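Local coordinates for protein peroxinectin A (Dictyostelium discoideum, PDB 6ERC) that is a secreted heme peroxidase that uses hydrogen peroxide to oxidise phenolic donors, and also has iodide and thiocyanate peroxidase activity, at residues Q2-S6 with D469-Y473; E66-F72 with Q505-K511; R167-E173 with D247-Q252. All blocks are in the same frame, centred on the assembly; numbering follows the deposited sequence.

All three contacts reach the long helix 247-275 at different points along its length. Contact 3 uses its N-terminal end (247-252) directly, Arg5 of contact 1 leans on Arg255 and Gln263 further along, and Phe509 of contact 2 packs on Glu269 and Tyr270 near the far end. All three are partly buried, and the chemistry follows the place. Contacts 1 and 3, touching through Phe4 and Gln252, lie farther from the chain's centre and rely on arginine-carboxylate bridges laid beside a phenylalanine. Contact 2, closer to the centre, with the Phe72 side chain about 6 Å from the heme, relies on backbone bonds, a threonine hydroxyl and apolar packing. Contacts 1 and 2 tie the two chain ends into the fold.

Contact 1: Q2-S6 with D469-Y473; sequences QEFRS and DRFWY
Arg5 reaches Asp469 with one nitrogen: NH2 gives an almost straight hydrogen bond (174°) to OD2, 2.7 Å away, lying in the guanidinium plane and arriving on the syn side of the carboxylate. The same NH2 has a second, weak bond to the carbonyl oxygen of Phe471. Glu3 and Arg470 form the other salt bridge. Here the guanidinium comes end-on, NH1 to OE1 at 3.2 Å and NH2 to OE2 at 3.0 Å, but it meets both oxygens from above the carboxylate plane, the two flat groups being turned 49° apart. Arg470 NH2 also bonds to Gly11 O. These bridges join the extended N-terminal end of the chain to the loop between helices 452-467 and 476-481 of this mainly helical peroxidase fold. That loop makes a type I turn, Asp469 to Trp472, stiffened by an Asx turn in which Asp469 OD1 accepts from Phe471 N at 2.9 Å; aspartate thus serves turn and bridge together. Phe471 lies between the two arginines, one on each side of its ring plane. Arg5 lays CG over one face, 3.8 Å from the centroid, and its extended chain runs on past Phe471 CB, which sits over the guanidinium at 3.4 Å from CZ. A long, partly apolar side chain suits this place. At the ring edge, in plane, lies Glu3 O, 3.9 Å from Phe471 CE2.

Contact 2: E66-F72 with Q505-K511; sequences EHLTDMF and QPNVFRK
Phe72 turns the edge of its ring toward the face of Phe509, the planes 75° apart and the centroids separated by 5.6 Å. Phe72 CD1 does the touching, 3.8 Å from Phe509 CB, while the Phe509 ring reaches back along the helix start, its CD1 3.5 Å from Phe72 CA. Phe72 has CG anti to its own nitrogen (chi1 171°), which lays the ring beside Phe509 and lets Leu68 CD2 cover one of its faces; Tyr270 stacks on it as well. Met71 and Val508 meet at a slant, CG against CG2 at 3.9 Å, flexible methionine filling in beside a compact branched chain, both also touching Phe490 of helix 490-497. The polar element is the start of helix 70-80, which leads to the predicted active-site residue His81. Thr69 is its N-cap: OG1 accepts a weak bond from Phe72 N and donates its own proton to Val508 O at 2.6 Å. With chi1 at 61°, OG1 stands between the backbone nitrogen and carbonyl carbon, close enough to serve both the helix and the C-terminal segment. A threonine hydroxyl, able to accept and donate, fits this double task. Beside it, Thr69 N bonds to Phe509 O at 3.2 Å. Lys511 N adds a weak bond to His67 O, and between these two bonds Leu68 and Arg510 form a single bridge. Their side chains run side by side in the same direction, Leu68 CD1 lying 4.0 Å from Arg510 NH2.

Contact 3: R167-E173 with D247-Q252; sequences RSLSGGE and DERVFQ
Arg167 lays its guanidinium flat on the Phe251 ring, centres 4.0 Å apart and planes inclined by only 23°, a cation-pi stack. NH1 sits over the rim of the ring, and Arg167 CD lies over the same face, 3.9 Å from the centroid. At the edge of the guanidinium stand two carboxylates, Asp247 OD2 and Glu248 OE1, so that Arg167, Asp247 and Glu248 make a salt-bridge network on the first turn of helix 247-275. NH2 serves both acids: its bond to Asp247 OD2 (2.8 Å, 159°) lies in the guanidinium plane, that to Glu248 OE1 is tilted from it, and NH1 adds a weak bond to OE1. Each oxygen is met from above its carboxylate plane. Arginine suits the place because its face can stack while its edge gives out hydrogen bonds; a bend at chi3 (-100°) helps bring the group round.

The other oxygen of Asp247 holds the loop that follows helix 160-166. OD1 accepts from Gly172 N at 2.6 Å, on the anti side. It also takes a proton from a water, 2.8 Å away, which accepts from Arg167 NE and donates to Glu173 O. Asp247 and Glu248 stand at the positive end of the helix dipole, which would probably favour their charged forms. The loop closes in a type I' turn, Ser170 to Glu173, with positive phi at Gly171 and Gly172, and Gly172 CA comes 3.9 Å from Phe251 CA, leaving no room for a side chain. Val250 CG1 packs against Gly171 O nearby. Glu248 is steadied from behind: Gln252 NE2, itself bonded to Tyr7 OH, donates a nearly straight bond of 2.8 Å to Glu248 OE2.

Contact 1: Q2-S6 with D469-Y473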
loop_
_atom_site.group_PDB
_atom_site.type_symbol
_atom_site.label_atom_id
_atom_site.label_comp_id
_atom_site.label_asym_id
_atom_site.label_seq_id
_atom_site.Cartn_x
_atom_site.Cartn_y
_atom_site.Cartn_z
ATOM N N GLN A 2 19.714 -16.708 -19.560
ATOM C CA GLN A 2 19.788 -15.904 -18.349
ATOM C C GLN A 2 18.599 -16.194 -17.442
ATOM O O GLN A 2 17.473 -16.387 -17.908
ATOM C CB GLN A 2 19.834 -14.418 -18.704
ATOM C CG GLN A 2 19.830 -13.480 -17.502
ATOM C CD GLN A 2 20.918 -13.802 -16.493
ATOM O OE1 GLN A 2 20.820 -14.776 -15.742
ATOM N NE2 GLN A 2 21.965 -12.983 -16.471
ATOM N N GLU A 3 18.859 -16.226 -16.137
ATOM C CA GLU A 3 17.811 -16.458 -15.154
ATOM C C GLU A 3 17.117 -15.146 -14.810
ATOM O O GLU A 3 17.774 -14.152 -14.487
ATOM C CB GLU A 3 18.394 -17.091 -13.892
ATOM C CG GLU A 3 17.344 -17.488 -12.861
ATOM C CD GLU A 3 17.953 -18.018 -11.581
ATOM O OE1 GLU A 3 19.129 -17.700 -11.306
ATOM O OE2 GLU A 3 17.256 -18.755 -10.850
ATOM N N PHE A 4 15.791 -15.147 -14.879
ATOM C CA PHE A 4 14.986 -13.997 -14.500
ATOM C C PHE A 4 14.042 -14.379 -13.369
ATOM O O PHE A 4 13.747 -15.557 -13.145
ATOM C CB PHE A 4 14.187 -13.458 -15.690
ATOM C CG PHE A 4 15.036 -12.825 -16.750
ATOM C CD1 PHE A 4 15.447 -11.509 -16.632
ATOM C CD2 PHE A 4 15.426 -13.548 -17.864
ATOM C CE1 PHE A 4 16.230 -10.925 -17.605
ATOM C CE2 PHE A 4 16.210 -12.969 -18.840
ATOM C CZ PHE A 4 16.612 -11.657 -18.711
ATOM N N ARG A 5 13.576 -13.358 -12.653
ATOM C CA ARG A 5 12.646 -13.566 -11.552
ATOM C C ARG A 5 11.456 -14.398 -12.004
ATOM O O ARG A 5 11.073 -14.393 -13.178
ATOM C CB ARG A 5 12.130 -12.230 -11.019
ATOM C CG ARG A 5 13.134 -11.381 -10.282
ATOM C CD ARG A 5 12.510 -10.027 -9.995
ATOM N NE ARG A 5 13.367 -9.153 -9.200
ATOM C CZ ARG A 5 13.374 -9.100 -7.871
ATOM N NH1 ARG A 5 12.577 -9.882 -7.155
ATOM N NH2 ARG A 5 14.195 -8.263 -7.254
ATOM N N SER A 6 10.860 -15.110 -11.056
ATOM C CA SER A 6 9.540 -15.663 -11.282
ATOM C C SER A 6 8.494 -14.570 -11.093
ATOM O O SER A 6 8.788 -13.466 -10.626
ATOM C CB SER A 6 9.270 -16.827 -10.334
ATOM O OG SER A 6 8.028 -17.435 -10.640
ATOM N N ASP A 469 16.496 -10.332 -0.853
ATOM C CA ASP A 469 16.163 -10.400 -2.269
ATOM C C ASP A 469 17.406 -10.796 -3.061
ATOM O O ASP A 469 18.402 -10.062 -3.075
ATOM C CB ASP A 469 15.610 -9.062 -2.756
ATOM C CG ASP A 469 15.033 -9.142 -4.154
ATOM O OD1 ASP A 469 15.219 -10.178 -4.825
ATOM O OD2 ASP A 469 14.383 -8.167 -4.582
ATOM N N ARG A 470 17.341 -11.959 -3.716
ATOM C CA ARG A 470 18.471 -12.446 -4.499
ATOM C C ARG A 470 18.629 -11.665 -5.799
ATOM O O ARG A 470 19.736 -11.586 -6.342
ATOM C CB ARG A 470 18.293 -13.941 -4.784
ATOM C CG ARG A 470 19.473 -14.599 -5.487
ATOM C CD ARG A 470 19.349 -16.121 -5.486
ATOM N NE ARG A 470 18.214 -16.597 -6.275
ATOM C CZ ARG A 470 18.278 -17.003 -7.542
ATOM N NH1 ARG A 470 19.429 -17.004 -8.198
ATOM N NH2 ARG A 470 17.180 -17.415 -8.159
ATOM N N PHE A 471 17.544 -11.079 -6.304
ATOM C CA PHE A 471 17.563 -10.302 -7.534
ATOM C C PHE A 471 17.623 -8.797 -7.278
ATOM O O PHE A 471 17.244 -8.010 -8.153
ATOM C CB PHE A 471 16.332 -10.635 -8.381
ATOM C CG PHE A 471 16.330 -12.029 -8.947
ATOM C CD1 PHE A 471 16.007 -13.116 -8.151
ATOM C CD2 PHE A 471 16.627 -12.251 -10.283
ATOM C CE1 PHE A 471 15.997 -14.397 -8.672
ATOM C CE2 PHE A 471 16.615 -13.528 -10.809
ATOM C CZ PHE A 471 16.299 -14.602 -10.003
ATOM N N TRP A 472 18.079 -8.380 -6.097
ATOM C CA TRP A 472 18.159 -6.956 -5.800
ATOM C C TRP A 472 19.116 -6.275 -6.771
ATOM O O TRP A 472 20.202 -6.783 -7.059
ATOM C CB TRP A 472 18.612 -6.732 -4.357
ATOM C CG TRP A 472 18.537 -5.295 -3.953
ATOM C CD1 TRP A 472 19.580 -4.429 -3.793
ATOM C CD2 TRP A 472 17.348 -4.547 -3.677
ATOM N NE1 TRP A 472 19.113 -3.187 -3.430
ATOM C CE2 TRP A 472 17.745 -3.235 -3.354
ATOM C CE3 TRP A 472 15.986 -4.862 -3.670
ATOM C CZ2 TRP A 472 16.830 -2.240 -3.023
ATOM C CZ3 TRP A 472 15.080 -3.874 -3.343
ATOM C CH2 TRP A 472 15.504 -2.579 -3.026
ATOM N N TYR A 473 18.708 -5.106 -7.274
ATOM C CA TYR A 473 19.425 -4.496 -8.390
ATOM C C TYR A 473 20.863 -4.148 -8.025
ATOM O O TYR A 473 21.739 -4.152 -8.897
ATOM C CB TYR A 473 18.681 -3.252 -8.879
ATOM C CG TYR A 473 18.830 -2.021 -8.010
ATOM C CD1 TYR A 473 17.978 -1.790 -6.937
ATOM C CD2 TYR A 473 19.806 -1.072 -8.283
ATOM C CE1 TYR A 473 18.107 -0.655 -6.150
ATOM C CE2 TYR A 473 19.943 0.062 -7.503
ATOM C CZ TYR A 473 19.094 0.267 -6.439
ATOM O OH TYR A 473 19.234 1.397 -5.665
#

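Contact 2: E66-F72 with Q505-K511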
loop_
_atom_site.group_PDB
_atom_site.type_symbol
_atom_site.label_atom_id
_atom_site.label_comp_id
_atom_site.label_asym_id
_atom_site.label_seq_id
_atom_site.Cartn_x
_atom_site.Cartn_y
_atom_site.Cartn_z
ATOM N N GLU A 66 5.590 17.831 7.664
ATOM C CA GLU A 66 6.832 17.638 6.933
ATOM C C GLU A 66 6.780 18.232 5.530
ATOM O O GLU A 66 7.794 18.209 4.826
ATOM C CB GLU A 66 7.164 16.143 6.853
ATOM C CG GLU A 66 7.537 15.507 8.188
ATOM C CD GLU A 66 6.355 15.369 9.137
ATOM O OE1 GLU A 66 5.204 15.280 8.657
ATOM O OE2 GLU A 66 6.581 15.353 10.366
ATOM N N HIS A 67 5.628 18.758 5.113
ATOM C CA HIS A 67 5.474 19.404 3.808
ATOM C C HIS A 67 5.657 18.399 2.671
ATOM O O HIS A 67 6.380 18.640 1.703
ATOM C CB HIS A 67 6.441 20.579 3.664
ATOM C CG HIS A 67 6.332 21.584 4.766
ATOM N ND1 HIS A 67 5.267 22.450 4.879
ATOM C CD2 HIS A 67 7.154 21.860 5.806
ATOM C CE1 HIS A 67 5.438 23.218 5.941
ATOM N NE2 HIS A 67 6.575 22.880 6.520
ATOM N N LEU A 68 4.982 17.263 2.794
ATOM C CA LEU A 68 5.024 16.223 1.782
ATOM C C LEU A 68 3.876 16.395 0.795
ATOM O O LEU A 68 2.895 17.096 1.057
ATOM C CB LEU A 68 4.964 14.840 2.434
ATOM C CG LEU A 68 6.296 14.263 2.922
ATOM C CD1 LEU A 68 7.204 15.334 3.507
ATOM C CD2 LEU A 68 6.040 13.169 3.945
ATOM N N THR A 69 4.012 15.742 -0.351
ATOM C CA THR A 69 3.088 15.908 -1.461
ATOM C C THR A 69 2.150 14.712 -1.570
ATOM O O THR A 69 2.409 13.635 -1.030
ATOM C CB THR A 69 3.853 16.080 -2.776
ATOM O OG1 THR A 69 4.637 14.909 -3.031
ATOM C CG2 THR A 69 4.772 17.286 -2.711
ATOM N N ASP A 70 1.045 14.919 -2.290
ATOM C CA ASP A 70 0.149 13.812 -2.597
ATOM C C ASP A 70 0.879 12.707 -3.346
ATOM O O ASP A 70 0.574 11.523 -3.161
ATOM C CB ASP A 70 -1.043 14.306 -3.417
ATOM C CG ASP A 70 -1.945 15.248 -2.636
ATOM O OD1 ASP A 70 -2.102 15.054 -1.409
ATOM O OD2 ASP A 70 -2.501 16.183 -3.254
ATOM N N MET A 71 1.845 13.073 -4.195
ATOM C CA MET A 71 2.615 12.072 -4.924
ATOM C C MET A 71 3.363 11.142 -3.978
ATOM O O MET A 71 3.598 9.976 -4.314
ATOM C CB MET A 71 3.594 12.763 -5.877
ATOM C CG MET A 71 4.467 11.813 -6.685
ATOM S SD MET A 71 3.522 10.694 -7.740
ATOM C CE MET A 71 3.149 11.768 -9.122
ATOM N N PHE A 72 3.746 11.634 -2.797
ATOM C CA PHE A 72 4.473 10.803 -1.841
ATOM C C PHE A 72 3.623 9.628 -1.372
ATOM O O PHE A 72 4.105 8.491 -1.299
ATOM C CB PHE A 72 4.929 11.647 -0.648
ATOM C CG PHE A 72 5.488 10.838 0.488
ATOM C CD1 PHE A 72 6.767 10.313 0.420
ATOM C CD2 PHE A 72 4.736 10.606 1.627
ATOM C CE1 PHE A 72 7.284 9.569 1.464
ATOM C CE2 PHE A 72 5.247 9.864 2.676
ATOM C CZ PHE A 72 6.522 9.346 2.593
ATOM N N GLN A 505 9.865 19.447 -9.808
ATOM C CA GLN A 505 10.951 19.527 -8.847
ATOM C C GLN A 505 11.742 18.219 -8.830
ATOM O O GLN A 505 11.223 17.163 -9.201
ATOM C CB GLN A 505 10.411 19.840 -7.450
ATOM C CG GLN A 505 9.577 18.736 -6.807
ATOM C CD GLN A 505 8.089 18.927 -6.998
ATOM O OE1 GLN A 505 7.640 19.491 -7.996
ATOM N NE2 GLN A 505 7.310 18.458 -6.030
ATOM N N PRO A 506 13.010 18.264 -8.406
ATOM C CA PRO A 506 13.807 17.024 -8.383
ATOM C C PRO A 506 13.251 15.964 -7.449
ATOM O O PRO A 506 13.239 14.779 -7.805
ATOM C CB PRO A 506 15.196 17.510 -7.940
ATOM C CG PRO A 506 14.967 18.841 -7.302
ATOM C CD PRO A 506 13.803 19.440 -8.011
ATOM N N ASN A 507 12.794 16.352 -6.261
ATOM C CA ASN A 507 12.191 15.426 -5.304
ATOM C C ASN A 507 10.692 15.694 -5.279
ATOM O O ASN A 507 10.225 16.596 -4.578
ATOM C CB ASN A 507 12.802 15.587 -3.918
ATOM C CG ASN A 507 12.267 14.573 -2.928
ATOM O OD1 ASN A 507 11.646 13.580 -3.311
ATOM N ND2 ASN A 507 12.511 14.813 -1.647
ATOM N N VAL A 508 9.935 14.900 -6.043
ATOM C CA VAL A 508 8.490 15.101 -6.139
ATOM C C VAL A 508 7.745 14.635 -4.901
ATOM O O VAL A 508 6.508 14.671 -4.886
ATOM C CB VAL A 508 7.915 14.386 -7.380
ATOM C CG1 VAL A 508 8.506 14.974 -8.645
ATOM C CG2 VAL A 508 8.166 12.885 -7.312
ATOM N N PHE A 509 8.453 14.197 -3.861
ATOM C CA PHE A 509 7.824 13.820 -2.604
ATOM C C PHE A 509 7.790 14.955 -1.586
ATOM O O PHE A 509 7.107 14.824 -0.564
ATOM C CB PHE A 509 8.555 12.620 -1.982
ATOM C CG PHE A 509 8.481 11.352 -2.797
ATOM C CD1 PHE A 509 7.452 11.132 -3.701
ATOM C CD2 PHE A 509 9.446 10.368 -2.641
ATOM C CE1 PHE A 509 7.394 9.957 -4.434
ATOM C CE2 PHE A 509 9.392 9.195 -3.374
ATOM C CZ PHE A 509 8.366 8.989 -4.268
ATOM N N ARG A 510 8.497 16.057 -1.830
ATOM C CA ARG A 510 8.625 17.130 -0.857
ATOM C C ARG A 510 8.124 18.453 -1.425
ATOM O O ARG A 510 8.038 18.643 -2.641
ATOM C CB ARG A 510 10.079 17.296 -0.398
ATOM C CG ARG A 510 10.576 16.187 0.506
ATOM C CD ARG A 510 11.949 16.507 1.077
ATOM N NE ARG A 510 12.388 15.495 2.032
ATOM C CZ ARG A 510 11.947 15.410 3.285
ATOM N NH1 ARG A 510 12.402 14.454 4.084
ATOM N NH2 ARG A 510 11.048 16.274 3.738
ATOM N N LYS A 511 7.813 19.370 -0.508
ATOM C CA LYS A 511 7.315 20.709 -0.828
ATOM C C LYS A 511 5.971 20.650 -1.548
ATOM O O LYS A 511 4.998 21.281 -1.124
ATOM C CB LYS A 511 8.331 21.481 -1.675
ATOM C CG LYS A 511 7.939 22.934 -1.939
ATOM C CD LYS A 511 9.091 23.734 -2.539
ATOM C CE LYS A 511 8.650 25.130 -2.982
ATOM N NZ LYS A 511 8.139 25.960 -1.855
ATOM O OXT LYS A 511 5.816 19.972 -2.561
#

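Contact 3: R167-E173 with D247-Q252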
loop_
_atom_site.group_PDB
_atom_site.type_symbol
_atom_site.label_atom_id
_atom_site.label_comp_id
_atom_site.label_asym_id
_atom_site.label_seq_id
_atom_site.Cartn_x
_atom_site.Cartn_y
_atom_site.Cartn_z
ATOM N N ARG A 167 0.671 -8.266 -21.988
ATOM C CA ARG A 167 1.709 -7.796 -22.891
ATOM C C ARG A 167 1.348 -8.129 -24.332
ATOM O O ARG A 167 0.651 -9.110 -24.607
ATOM C CB ARG A 167 3.072 -8.400 -22.532
ATOM C CG ARG A 167 3.079 -9.910 -22.419
ATOM C CD ARG A 167 4.400 -10.426 -21.874
ATOM N NE ARG A 167 5.271 -10.911 -22.938
ATOM C CZ ARG A 167 6.324 -11.700 -22.746
ATOM N NH1 ARG A 167 6.650 -12.103 -21.524
ATOM N NH2 ARG A 167 7.049 -12.092 -23.779
ATOM N N SER A 168 1.831 -7.289 -25.251
ATOM C CA SER A 168 1.473 -7.422 -26.658
ATOM C C SER A 168 2.122 -8.630 -27.315
ATOM O O SER A 168 1.644 -9.074 -28.363
ATOM C CB SER A 168 1.866 -6.158 -27.425
ATOM O OG SER A 168 3.269 -5.961 -27.400
ATOM N N LEU A 169 3.188 -9.173 -26.729
ATOM C CA LEU A 169 3.945 -10.273 -27.317
ATOM C C LEU A 169 4.625 -9.867 -28.619
ATOM O O LEU A 169 4.902 -10.717 -29.472
ATOM C CB LEU A 169 3.050 -11.497 -27.550
ATOM C CG LEU A 169 2.259 -11.991 -26.335
ATOM C CD1 LEU A 169 1.310 -13.100 -26.739
ATOM C CD2 LEU A 169 3.186 -12.468 -25.233
ATOM N N SER A 170 4.895 -8.574 -28.782
ATOM C CA SER A 170 5.560 -8.042 -29.964
ATOM C C SER A 170 6.537 -6.980 -29.494
ATOM O O SER A 170 6.139 -6.037 -28.803
ATOM C CB SER A 170 4.551 -7.448 -30.952
ATOM O OG SER A 170 3.543 -8.388 -31.285
ATOM N N GLY A 171 7.809 -7.139 -29.850
ATOM C CA GLY A 171 8.825 -6.208 -29.398
ATOM C C GLY A 171 9.001 -6.164 -27.899
ATOM O O GLY A 171 9.627 -5.234 -27.383
ATOM N N GLY A 172 8.465 -7.149 -27.181
ATOM C CA GLY A 172 8.575 -7.183 -25.735
ATOM C C GLY A 172 7.814 -6.086 -25.023
ATOM O O GLY A 172 8.187 -5.709 -23.909
ATOM N N GLU A 173 6.751 -5.574 -25.630
ATOM C CA GLU A 173 6.035 -4.422 -25.108
ATOM C C GLU A 173 4.778 -4.849 -24.357
ATOM O O GLU A 173 4.313 -5.988 -24.462
ATOM C CB GLU A 173 5.666 -3.462 -26.243
ATOM C CG GLU A 173 6.871 -2.906 -26.981
ATOM C CD GLU A 173 6.495 -1.910 -28.063
ATOM O OE1 GLU A 173 5.613 -1.061 -27.809
ATOM O OE2 GLU A 173 7.078 -1.980 -29.168
ATOM N N ASP A 247 10.818 -11.587 -28.693
ATOM C CA ASP A 247 9.897 -10.815 -27.864
ATOM C C ASP A 247 10.097 -11.106 -26.381
ATOM O O ASP A 247 10.042 -10.194 -25.548
ATOM C CB ASP A 247 8.456 -11.116 -28.274
ATOM C CG ASP A 247 7.449 -10.680 -27.228
ATOM O OD1 ASP A 247 7.183 -9.464 -27.120
ATOM O OD2 ASP A 247 6.926 -11.557 -26.510
ATOM N N GLU A 248 10.327 -12.372 -26.029
ATOM C CA GLU A 248 10.467 -12.730 -24.622
ATOM C C GLU A 248 11.711 -12.101 -24.007
ATOM O O GLU A 248 11.677 -11.649 -22.857
ATOM C CB GLU A 248 10.504 -14.251 -24.471
ATOM C CG GLU A 248 10.534 -14.744 -23.028
ATOM C CD GLU A 248 9.260 -14.418 -22.252
ATOM O OE1 GLU A 248 8.217 -14.143 -22.885
ATOM O OE2 GLU A 248 9.303 -14.440 -21.005
ATOM N N ARG A 249 12.821 -12.064 -24.749
ATOM C CA ARG A 249 14.054 -11.508 -24.198
ATOM C C ARG A 249 13.948 -9.999 -24.016
ATOM O O ARG A 249 14.423 -9.457 -23.012
ATOM C CB ARG A 249 15.240 -11.853 -25.100
ATOM C CG ARG A 249 16.584 -11.279 -24.635
ATOM C CD ARG A 249 16.998 -11.805 -23.264
ATOM N NE ARG A 249 18.182 -11.124 -22.745
ATOM C CZ ARG A 249 19.436 -11.434 -23.066
ATOM N NH1 ARG A 249 19.693 -12.420 -23.917
ATOM N NH2 ARG A 249 20.442 -10.748 -22.537
ATOM N N VAL A 250 13.347 -9.300 -24.979
ATOM C CA VAL A 250 13.189 -7.856 -24.844
ATOM C C VAL A 250 12.292 -7.537 -23.657
ATOM O O VAL A 250 12.556 -6.601 -22.893
ATOM C CB VAL A 250 12.638 -7.248 -26.146
ATOM C CG1 VAL A 250 12.433 -5.745 -25.992
ATOM C CG2 VAL A 250 13.577 -7.534 -27.305
ATOM N N PHE A 251 11.218 -8.310 -23.482
ATOM C CA PHE A 251 10.319 -8.078 -22.359
ATOM C C PHE A 251 11.050 -8.232 -21.032
ATOM O O PHE A 251 11.005 -7.341 -20.178
ATOM C CB PHE A 251 9.130 -9.035 -22.426
ATOM C CG PHE A 251 8.320 -9.063 -21.167
ATOM C CD1 PHE A 251 7.339 -8.114 -20.943
ATOM C CD2 PHE A 251 8.555 -10.021 -20.196
ATOM C CE1 PHE A 251 6.600 -8.128 -19.780
ATOM C CE2 PHE A 251 7.820 -10.039 -19.033
ATOM C CZ PHE A 251 6.842 -9.092 -18.824
ATOM N N GLN A 252 11.732 -9.365 -20.841
ATOM C CA GLN A 252 12.393 -9.625 -19.566
ATOM C C GLN A 252 13.430 -8.554 -19.254
ATOM O O GLN A 252 13.490 -8.041 -18.132
ATOM C CB GLN A 252 13.034 -11.014 -19.582
ATOM C CG GLN A 252 12.035 -12.161 -19.667
ATOM C CD GLN A 252 11.019 -12.149 -18.538
ATOM O OE1 GLN A 252 11.216 -11.498 -17.510
ATOM N NE2 GLN A 252 9.921 -12.867 -18.730
HETATM O O HOH W 1 5.476 -8.804 -24.941
#